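Local coordinates for protein galectin-1 (PDB 1A78) that binds beta-galactosides as a homodimeric lectin, probably recognises many complex carbohydrates, and may regulate apoptosis and cell differentiation, at residues 44-49 / 99-104; 33-38 / 88-93; 8-13 / 129-134. All coordinates share one frame; numbering follows the deposited sequence.

Overall arrangement
All three contacts bridge the two antiparallel sheets of the galectin beta-sandwich, each joining one strand of the six-stranded sheet to one of the five-stranded sheet. Contact 1 (strands 41-49 and 96-101) and contact 2 (30-35 and 85-92) use neighbouring strands in both sheets; their centres lie about 10 Å apart and their segments alternate along the chain. Contact 3 joins strands 6-12 and 127-133 near the two chain ends, thus enclosing the others in sequence; its centre is about 9 Å from that of contact 2 and 16 Å from that of contact 1. The series therefore leads from the galactoside site through the core to the dimer interface.

Contact 1. Residues 44-49 / 99-104; sequences LHFNAR and IKFSSG. With YIO (1-thio-beta-D-galactopyranose), chain C; GAL (beta-D-galactopyranose), chain B.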
loop_
_atom_site.group_PDB
_atom_site.type_symbol
_atom_site.label_atom_id
_atom_site.label_comp_id
_atom_site.label_asym_id
_atom_site.label_seq_id
_atom_site.Cartn_x
_atom_site.Cartn_y
_atom_site.Cartn_z
ATOM N N LEU A 44 11.948 8.261 -9.416
ATOM C CA LEU A 44 11.520 9.562 -8.960
ATOM C C LEU A 44 11.526 9.695 -7.449
ATOM O O LEU A 44 10.916 8.880 -6.768
ATOM C CB LEU A 44 10.076 9.880 -9.422
ATOM C CG LEU A 44 9.419 11.168 -8.821
ATOM C CD1 LEU A 44 10.220 12.436 -9.201
ATOM C CD2 LEU A 44 7.997 11.349 -9.290
ATOM N N HIS A 45 12.252 10.694 -6.942
ATOM C CA HIS A 45 12.265 11.059 -5.521
ATOM C C HIS A 45 11.618 12.460 -5.538
ATOM O O HIS A 45 12.195 13.422 -6.075
ATOM C CB HIS A 45 13.683 11.143 -4.935
ATOM C CG HIS A 45 13.757 11.846 -3.602
ATOM N ND1 HIS A 45 13.495 11.216 -2.400
ATOM C CD2 HIS A 45 14.088 13.123 -3.281
ATOM C CE1 HIS A 45 13.656 12.068 -1.400
ATOM N NE2 HIS A 45 14.016 13.232 -1.906
ATOM N N PHE A 46 10.393 12.522 -5.024
ATOM C CA PHE A 46 9.581 13.729 -4.956
ATOM C C PHE A 46 9.677 14.279 -3.533
ATOM O O PHE A 46 9.027 13.775 -2.630
ATOM C CB PHE A 46 8.146 13.335 -5.304
ATOM C CG PHE A 46 7.160 14.430 -5.155
ATOM C CD1 PHE A 46 6.543 14.659 -3.935
ATOM C CD2 PHE A 46 6.860 15.247 -6.229
ATOM C CE1 PHE A 46 5.650 15.691 -3.785
ATOM C CE2 PHE A 46 5.957 16.290 -6.095
ATOM C CZ PHE A 46 5.353 16.517 -4.874
ATOM N N ASN A 47 10.442 15.343 -3.334
ATOM C CA ASN A 47 10.634 15.884 -1.995
ATOM C C ASN A 47 10.077 17.313 -1.810
ATOM O O ASN A 47 10.599 18.266 -2.395
ATOM C CB ASN A 47 12.141 15.826 -1.710
ATOM C CG ASN A 47 12.510 16.190 -0.284
ATOM O OD1 ASN A 47 13.689 16.370 -0.002
ATOM N ND2 ASN A 47 11.536 16.256 0.629
ATOM N N ALA A 48 9.007 17.451 -1.028
ATOM C CA ALA A 48 8.407 18.760 -0.767
ATOM C C ALA A 48 9.070 19.317 0.487
ATOM O O ALA A 48 8.823 18.837 1.599
ATOM C CB ALA A 48 6.898 18.644 -0.566
ATOM N N ARG A 49 9.896 20.344 0.303
ATOM C CA ARG A 49 10.639 20.973 1.388
ATOM C C ARG A 49 10.032 22.231 1.986
ATOM O O ARG A 49 10.072 23.289 1.390
ATOM C CB ARG A 49 12.066 21.271 0.911
ATOM C CG ARG A 49 12.815 20.019 0.464
ATOM C CD ARG A 49 14.244 20.296 0.026
ATOM N NE ARG A 49 14.960 19.058 -0.274
ATOM C CZ ARG A 49 16.223 18.982 -0.695
ATOM N NH1 ARG A 49 16.952 20.081 -0.874
ATOM N NH2 ARG A 49 16.749 17.801 -0.975
ATOM N N ILE A 99 3.199 14.442 -12.565
ATOM C CA ILE A 99 2.793 14.620 -11.174
ATOM C C ILE A 99 1.651 15.652 -11.128
ATOM O O ILE A 99 1.789 16.746 -11.678
ATOM C CB ILE A 99 3.974 15.125 -10.290
ATOM C CG1 ILE A 99 5.184 14.174 -10.370
ATOM C CG2 ILE A 99 3.527 15.238 -8.834
ATOM C CD1 ILE A 99 6.180 14.462 -11.465
ATOM N N LYS A 100 0.533 15.311 -10.478
ATOM C CA LYS A 100 -0.608 16.213 -10.398
ATOM C C LYS A 100 -1.023 16.385 -8.956
ATOM O O LYS A 100 -0.998 15.436 -8.170
ATOM C CB LYS A 100 -1.781 15.705 -11.237
ATOM C CG LYS A 100 -1.397 14.664 -12.283
ATOM C CD LYS A 100 -2.351 14.644 -13.478
ATOM C CE LYS A 100 -2.040 13.470 -14.438
ATOM N NZ LYS A 100 -2.925 13.428 -15.675
ATOM N N PHE A 101 -1.385 17.616 -8.611
ATOM C CA PHE A 101 -1.775 17.979 -7.259
ATOM C C PHE A 101 -3.273 18.166 -7.219
ATOM O O PHE A 101 -3.887 18.500 -8.235
ATOM C CB PHE A 101 -1.057 19.280 -6.848
ATOM C CG PHE A 101 0.451 19.188 -6.919
ATOM C CD1 PHE A 101 1.144 18.269 -6.131
ATOM C CD2 PHE A 101 1.164 19.943 -7.842
ATOM C CE1 PHE A 101 2.510 18.099 -6.274
ATOM C CE2 PHE A 101 2.532 19.783 -7.994
ATOM C CZ PHE A 101 3.205 18.856 -7.210
ATOM N N SER A 102 -3.869 17.960 -6.050
ATOM C CA SER A 102 -5.311 18.118 -5.906
ATOM C C SER A 102 -5.708 19.503 -6.391
ATOM O O SER A 102 -6.822 19.724 -6.869
ATOM C CB SER A 102 -5.715 17.941 -4.448
ATOM O OG SER A 102 -4.859 18.683 -3.605
ATOM N N SER A 103 -4.738 20.410 -6.315
ATOM C CA SER A 103 -4.883 21.796 -6.724
ATOM C C SER A 103 -4.973 21.973 -8.249
ATOM O O SER A 103 -4.931 23.095 -8.756
ATOM C CB SER A 103 -3.678 22.580 -6.180
ATOM O OG SER A 103 -2.453 22.040 -6.665
ATOM N N GLY A 104 -5.061 20.875 -8.987
ATOM C CA GLY A 104 -5.113 20.986 -10.430
ATOM C C GLY A 104 -3.716 21.138 -11.009
ATOM O O GLY A 104 -3.481 20.766 -12.161
HETATM C C1 YIO C . 19.654 15.644 -0.832
HETATM C C2 YIO C . 18.725 15.055 0.199
HETATM C C3 YIO C . 18.098 13.782 -0.333
HETATM C C4 YIO C . 17.327 14.126 -1.577
HETATM C C5 YIO C . 18.267 14.781 -2.589
HETATM C C6 YIO C . 17.544 15.267 -3.818
HETATM O O2 YIO C . 19.448 14.771 1.375
HETATM O O3 YIO C . 17.209 13.258 0.635
HETATM O O4 YIO C . 16.263 15.000 -1.238
HETATM O O5 YIO C . 18.936 15.927 -2.031
HETATM O O6 YIO C . 18.475 15.477 -4.868
HETATM S S1 YIO C . 20.083 17.280 -0.181
HETATM C C1 GAL B . 21.150 17.841 -1.553
HETATM C C2 GAL B . 20.765 19.276 -1.954
HETATM C C3 GAL B . 21.576 19.728 -3.174
HETATM C C4 GAL B . 23.076 19.558 -2.898
HETATM C C5 GAL B . 23.344 18.116 -2.523
HETATM C C6 GAL B . 24.807 17.933 -2.199
HETATM O O2 GAL B . 19.383 19.361 -2.255
HETATM O O3 GAL B . 21.284 21.088 -3.456
HETATM O O4 GAL B . 23.476 20.386 -1.810
HETATM O O5 GAL B . 22.576 17.770 -1.333
HETATM O O6 GAL B . 25.027 16.709 -1.536
#
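At the edge of the Phe-101 ring, close to its plane, sits the end of the Phe-46 ring, with Phe-46 CZ 3.5 Å from Phe-101 CE1. Beside this pair, Ile-99 CG2 approaches Phe-46 CE2 obliquely at 3.8 Å, and Leu-44 and Ile-99 meet tip to tip through CD2 and CG1. A chi1 of 174° swings the Phe-46 ring into the sandwich, where Phe-107 and Phe-80 also pack on it.

On the other face of strand 41-49, His-45, Asn-47 and Arg-49 reach the sugar. The Arg-49 guanidinium receives ligand oxygens at its edge: NH1 donates to GAL O2 at 2.9 Å and NH2 to YIO O4 at 2.9 Å. NE of Arg-49 gives a nearly straight bond (172°) to Asn-47 OD1, 3.0 Å away; OD1 lies in the guanidinium plane, while NE stands above the carbonyl plane of Asn-47. His-45 NE2 adds a weak bond to YIO O4, while its ND1 is held by Asn-34.

Asn-47 and Asp-55, which forms a salt bridge with NH1, thus fix the turn of the guanidinium, and YIO O4 is held by Arg-49 NH2 and, weakly, by His-45 NE2, both from one strand whose opposite face is wholly apolar here.

Contact 2. Residues 33-38 / 88-93; sequences VNLGED and VCFEYQ
Two partners grip the carboxylate of Glu-91 on the outer side of strand 85-92: Gln-93 NE2 donates to Glu-91 OE2 at 2.7 Å, and Lys-100 of the adjacent strand forms a salt bridge with OE1. The amide bond is bent, 140° at the hydrogen, and reaches OE2 on its anti side, 18° out of the carboxylate plane. With each oxygen engaged, the carboxylate is restrained against rotation.

The opposite side of the same strand turns inward and is apolar. Phe-90 makes all the close contacts from this side and meets two residues of strand 30-35. Its far end takes Val-33, whose CG1 stands 3.6 Å from Phe-90 CZ and 3.7 Å from Phe-90 CE1; its base takes Leu-35, with CD2 3.9 Å from Phe-90 CB. Both aliphatic groups come at a slant to the ring. A chi1 of -50° sets Phe-90 CG anti to its carbonyl carbon and lays the ring along the strand toward Val-33, which is how one side chain spans two partners. Leu-44 and Ile-99 adjoin Phe-90 as well, and Leu-121 packs on both Val-33 and Leu-35.

Asn-34, between the two, faces the other way, with its ND2 bonded to Ser-122 and Glu-124. Hydrogen bonds do not join the two segments: their nearest CA atoms, Leu-35 with Phe-90 and Val-33 with Val-88, are 9.2 Å apart, the face-to-face spacing of sheets in the galectin beta-sandwich.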
loop_
_atom_site.group_PDB
_atom_site.type_symbol
_atom_site.label_atom_id
_atom_site.label_comp_id
_atom_site.label_asym_id
_atom_site.label_seq_id
_atom_site.Cartn_x
_atom_site.Cartn_y
_atom_site.Cartn_z
ATOM N N VAL A 33 8.038 11.173 -1.406
ATOM C CA VAL A 33 7.327 10.044 -1.977
ATOM C C VAL A 33 8.319 9.493 -2.993
ATOM O O VAL A 33 8.777 10.232 -3.867
ATOM C CB VAL A 33 6.027 10.471 -2.696
ATOM C CG1 VAL A 33 5.432 9.276 -3.459
ATOM C CG2 VAL A 33 5.018 11.004 -1.662
ATOM N N ASN A 34 8.662 8.215 -2.892
ATOM C CA ASN A 34 9.637 7.640 -3.814
ATOM C C ASN A 34 9.029 6.558 -4.687
ATOM O O ASN A 34 8.178 5.810 -4.216
ATOM C CB ASN A 34 10.804 7.051 -3.008
ATOM C CG ASN A 34 11.367 8.035 -2.017
ATOM O OD1 ASN A 34 11.893 9.066 -2.400
ATOM N ND2 ASN A 34 11.225 7.749 -0.744
ATOM N N LEU A 35 9.460 6.478 -5.942
ATOM C CA LEU A 35 8.988 5.479 -6.900
ATOM C C LEU A 35 10.238 4.953 -7.598
ATOM O O LEU A 35 11.083 5.738 -8.038
ATOM C CB LEU A 35 8.088 6.121 -7.970
ATOM C CG LEU A 35 6.592 6.333 -7.753
ATOM C CD1 LEU A 35 6.379 7.185 -6.553
ATOM C CD2 LEU A 35 5.987 7.006 -8.986
ATOM N N GLY A 36 10.352 3.645 -7.743
ATOM C CA GLY A 36 11.525 3.089 -8.386
ATOM C C GLY A 36 11.594 1.583 -8.202
ATOM O O GLY A 36 10.555 0.916 -8.193
ATOM N N GLU A 37 12.806 1.055 -8.042
ATOM C CA GLU A 37 13.030 -0.381 -7.871
ATOM C C GLU A 37 13.189 -0.847 -6.446
ATOM O O GLU A 37 12.735 -1.931 -6.092
ATOM C CB GLU A 37 14.244 -0.810 -8.654
ATOM C CG GLU A 37 13.988 -0.780 -10.111
ATOM C CD GLU A 37 15.254 -0.849 -10.905
ATOM O OE1 GLU A 37 15.827 0.237 -11.159
ATOM O OE2 GLU A 37 15.676 -1.975 -11.270
ATOM N N ASP A 38 13.845 -0.024 -5.636
ATOM C CA ASP A 38 14.098 -0.338 -4.244
ATOM C C ASP A 38 14.604 0.920 -3.529
ATOM O O ASP A 38 14.615 2.000 -4.104
ATOM C CB ASP A 38 15.106 -1.502 -4.144
ATOM C CG ASP A 38 16.354 -1.257 -4.945
ATOM O OD1 ASP A 38 17.083 -0.322 -4.613
ATOM O OD2 ASP A 38 16.620 -1.984 -5.913
ATOM N N VAL A 88 -1.415 13.360 -3.807
ATOM C CA VAL A 88 -0.610 13.530 -5.017
ATOM C C VAL A 88 -0.833 12.311 -5.918
ATOM O O VAL A 88 -1.017 11.200 -5.418
ATOM C CB VAL A 88 0.949 13.626 -4.683
ATOM C CG1 VAL A 88 1.734 14.156 -5.889
ATOM C CG2 VAL A 88 1.206 14.507 -3.466
ATOM N N CYS A 89 -0.771 12.508 -7.230
ATOM C CA CYS A 89 -0.937 11.424 -8.176
ATOM C C CYS A 89 0.230 11.450 -9.140
ATOM O O CYS A 89 0.739 12.513 -9.489
ATOM C CB CYS A 89 -2.239 11.577 -8.930
ATOM S SG CYS A 89 -3.542 12.079 -7.838
ATOM N N PHE A 90 0.678 10.263 -9.523
ATOM C CA PHE A 90 1.797 10.089 -10.420
ATOM C C PHE A 90 1.335 9.178 -11.521
ATOM O O PHE A 90 0.899 8.057 -11.272
ATOM C CB PHE A 90 2.972 9.406 -9.698
ATOM C CG PHE A 90 3.323 10.026 -8.409
ATOM C CD1 PHE A 90 2.670 9.652 -7.251
ATOM C CD2 PHE A 90 4.288 11.027 -8.348
ATOM C CE1 PHE A 90 2.959 10.275 -6.035
ATOM C CE2 PHE A 90 4.596 11.662 -7.141
ATOM C CZ PHE A 90 3.933 11.293 -5.985
ATOM N N GLU A 91 1.504 9.639 -12.742
ATOM C CA GLU A 91 1.118 8.900 -13.904
ATOM C C GLU A 91 2.416 8.539 -14.581
ATOM O O GLU A 91 3.271 9.400 -14.788
ATOM C CB GLU A 91 0.272 9.801 -14.794
ATOM C CG GLU A 91 -0.357 9.119 -15.985
ATOM C CD GLU A 91 -0.917 10.139 -16.951
ATOM O OE1 GLU A 91 -1.729 11.005 -16.533
ATOM O OE2 GLU A 91 -0.497 10.114 -18.120
ATOM N N TYR A 92 2.564 7.271 -14.942
ATOM C CA TYR A 92 3.778 6.785 -15.569
ATOM C C TYR A 92 3.600 6.593 -17.055
ATOM O O TYR A 92 2.674 5.929 -17.500
ATOM C CB TYR A 92 4.195 5.467 -14.904
ATOM C CG TYR A 92 5.399 4.770 -15.491
ATOM C CD1 TYR A 92 6.477 5.489 -16.019
ATOM C CD2 TYR A 92 5.483 3.380 -15.482
ATOM C CE1 TYR A 92 7.600 4.835 -16.513
ATOM C CE2 TYR A 92 6.610 2.719 -15.978
ATOM C CZ TYR A 92 7.659 3.448 -16.485
ATOM O OH TYR A 92 8.776 2.787 -16.952
ATOM N N GLN A 93 4.470 7.243 -17.815
ATOM C CA GLN A 93 4.510 7.143 -19.260
ATOM C C GLN A 93 5.972 6.713 -19.508
ATOM O O GLN A 93 6.847 6.992 -18.691
ATOM C CB GLN A 93 4.180 8.497 -19.875
ATOM C CG GLN A 93 2.752 9.011 -19.552
ATOM C CD GLN A 93 1.644 8.245 -20.297
ATOM O OE1 GLN A 93 1.866 7.711 -21.380
ATOM N NE2 GLN A 93 0.459 8.178 -19.705
#

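Contact 3. Residues 8-13 / 129-134; sequences TNLNLK and KSITTE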
loop_
_atom_site.group_PDB
_atom_site.type_symbol
_atom_site.label_atom_id
_atom_site.label_comp_id
_atom_site.label_asym_id
_atom_site.label_seq_id
_atom_site.Cartn_x
_atom_site.Cartn_y
_atom_site.Cartn_z
ATOM N N THR A 8 5.659 -2.859 -2.096
ATOM C CA THR A 8 6.465 -3.577 -3.064
ATOM C C THR A 8 5.522 -4.309 -3.979
ATOM O O THR A 8 4.397 -4.547 -3.590
ATOM C CB THR A 8 7.382 -4.540 -2.367
ATOM O OG1 THR A 8 7.877 -3.906 -1.178
ATOM C CG2 THR A 8 8.556 -4.882 -3.269
ATOM N N ASN A 9 5.954 -4.649 -5.193
ATOM C CA ASN A 9 5.080 -5.319 -6.168
ATOM C C ASN A 9 3.949 -4.387 -6.638
ATOM O O ASN A 9 2.870 -4.855 -6.980
ATOM C CB ASN A 9 4.415 -6.560 -5.566
ATOM C CG ASN A 9 5.151 -7.832 -5.856
ATOM O OD1 ASN A 9 5.563 -8.097 -6.993
ATOM N ND2 ASN A 9 5.283 -8.669 -4.829
ATOM N N LEU A 10 4.172 -3.077 -6.608
ATOM C CA LEU A 10 3.155 -2.115 -7.032
ATOM C C LEU A 10 2.772 -2.322 -8.502
ATOM O O LEU A 10 1.665 -1.991 -8.908
ATOM C CB LEU A 10 3.664 -0.675 -6.819
ATOM C CG LEU A 10 2.781 0.545 -7.154
ATOM C CD1 LEU A 10 1.665 0.659 -6.151
ATOM C CD2 LEU A 10 3.595 1.837 -7.136
ATOM N N ASN A 11 3.698 -2.856 -9.291
ATOM C CA ASN A 11 3.507 -3.095 -10.727
ATOM C C ASN A 11 2.852 -1.976 -11.519
ATOM O O ASN A 11 1.879 -2.199 -12.234
ATOM C CB ASN A 11 2.767 -4.415 -10.985
ATOM C CG ASN A 11 2.819 -4.837 -12.454
ATOM O OD1 ASN A 11 3.894 -5.157 -12.979
ATOM N ND2 ASN A 11 1.667 -4.816 -13.131
ATOM N N LEU A 12 3.387 -0.770 -11.414
ATOM C CA LEU A 12 2.825 0.349 -12.160
ATOM C C LEU A 12 3.434 0.305 -13.550
ATOM O O LEU A 12 4.640 0.405 -13.692
ATOM C CB LEU A 12 3.134 1.682 -11.459
ATOM C CG LEU A 12 2.372 2.944 -11.886
ATOM C CD1 LEU A 12 0.886 2.842 -11.527
ATOM C CD2 LEU A 12 2.977 4.150 -11.203
ATOM N N LYS A 13 2.606 0.082 -14.566
ATOM C CA LYS A 13 3.062 0.000 -15.955
ATOM C C LYS A 13 2.712 1.311 -16.604
ATOM O O LYS A 13 1.875 2.050 -16.079
ATOM C CB LYS A 13 2.348 -1.141 -16.690
ATOM C CG LYS A 13 2.489 -2.513 -16.017
ATOM C CD LYS A 13 1.853 -3.601 -16.850
ATOM C CE LYS A 13 2.261 -5.003 -16.374
ATOM N NZ LYS A 13 3.742 -5.262 -16.471
ATOM N N LYS A 129 -2.638 7.354 4.520
ATOM C CA LYS A 129 -4.069 7.197 4.737
ATOM C C LYS A 129 -4.583 6.212 3.692
ATOM O O LYS A 129 -5.303 5.293 4.019
ATOM C CB LYS A 129 -4.817 8.539 4.667
ATOM C CG LYS A 129 -4.489 9.468 5.837
ATOM C CD LYS A 129 -5.517 10.585 6.004
ATOM C CE LYS A 129 -5.338 11.297 7.355
ATOM N NZ LYS A 129 -6.461 12.238 7.714
ATOM N N SER A 130 -4.127 6.368 2.453
ATOM C CA SER A 130 -4.522 5.508 1.365
ATOM C C SER A 130 -3.610 5.601 0.135
ATOM O O SER A 130 -2.845 6.561 -0.037
ATOM C CB SER A 130 -5.982 5.783 0.986
ATOM O OG SER A 130 -6.131 7.040 0.368
ATOM N N ILE A 131 -3.675 4.560 -0.687
ATOM C CA ILE A 131 -2.929 4.441 -1.921
ATOM C C ILE A 131 -3.902 3.793 -2.907
ATOM O O ILE A 131 -4.539 2.794 -2.578
ATOM C CB ILE A 131 -1.696 3.547 -1.736
ATOM C CG1 ILE A 131 -0.997 3.318 -3.073
ATOM C CG2 ILE A 131 -2.095 2.211 -1.102
ATOM C CD1 ILE A 131 0.423 2.823 -2.913
ATOM N N THR A 132 -4.018 4.352 -4.105
ATOM C CA THR A 132 -4.944 3.837 -5.092
ATOM C C THR A 132 -4.313 3.737 -6.464
ATOM O O THR A 132 -3.681 4.685 -6.915
ATOM C CB THR A 132 -6.140 4.788 -5.234
ATOM O OG1 THR A 132 -6.633 5.138 -3.942
ATOM C CG2 THR A 132 -7.260 4.141 -6.029
ATOM N N THR A 133 -4.457 2.594 -7.119
ATOM C CA THR A 133 -3.931 2.441 -8.467
ATOM C C THR A 133 -5.101 2.444 -9.437
ATOM O O THR A 133 -6.229 2.074 -9.086
ATOM C CB THR A 133 -3.058 1.177 -8.676
ATOM O OG1 THR A 133 -3.417 0.148 -7.736
ATOM C CG2 THR A 133 -1.598 1.540 -8.547
ATOM N N GLU A 134 -4.821 2.879 -10.651
ATOM C CA GLU A 134 -5.811 2.996 -11.683
ATOM C C GLU A 134 -4.989 2.915 -12.954
ATOM O O GLU A 134 -5.039 1.863 -13.623
ATOM C CB GLU A 134 -6.461 4.362 -11.537
ATOM C CG GLU A 134 -7.611 4.646 -12.438
ATOM C CD GLU A 134 -8.273 5.973 -12.087
ATOM O OE1 GLU A 134 -8.862 6.072 -10.978
ATOM O OE2 GLU A 134 -8.196 6.917 -12.917
ATOM O OXT GLU A 134 -4.203 3.851 -13.207
#
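The dimer-interface end of the beta-sandwich is closed by residues 8-13, on the strand of the six-stranded sheet that is outermost within this chain, packing over residues 129-134, on a strand of the other sheet that is likewise outermost within this chain. Leu-10 and Leu-12 carry the contact on one side, Ile-131 and Thr-133 on the other.

The Thr-133 methyl is the shared point: CG2 lies 4.1 Å from Leu-10 CD1 and 4.1 Å from Leu-12 CD1. Leu-10 CD1 also meets Ile-131 CD1 at 4.1 Å, the two side chains inclined to each other, whereas Leu-12 and Thr-133 run past one another in opposite directions. A chi1 of -179° in Leu-10, and a similar one in Leu-12, brings the branched ends to the facing strand although their CB atoms do not point straight at it. A G1 bulge at Asn-11 and Leu-12, opposite Ile-118, shapes this strand, and Val-18 lies against both Leu-12 and Ile-131.

The strand axes are 9.8 Å apart at 41°, and no hydrogen bond links them. Thr-8, Ser-130, Ile-131 and Thr-132 instead pair antiparallel with the second subunit, so both sheets continue across the interface, as is characteristic of the galectin-1 type of dimer.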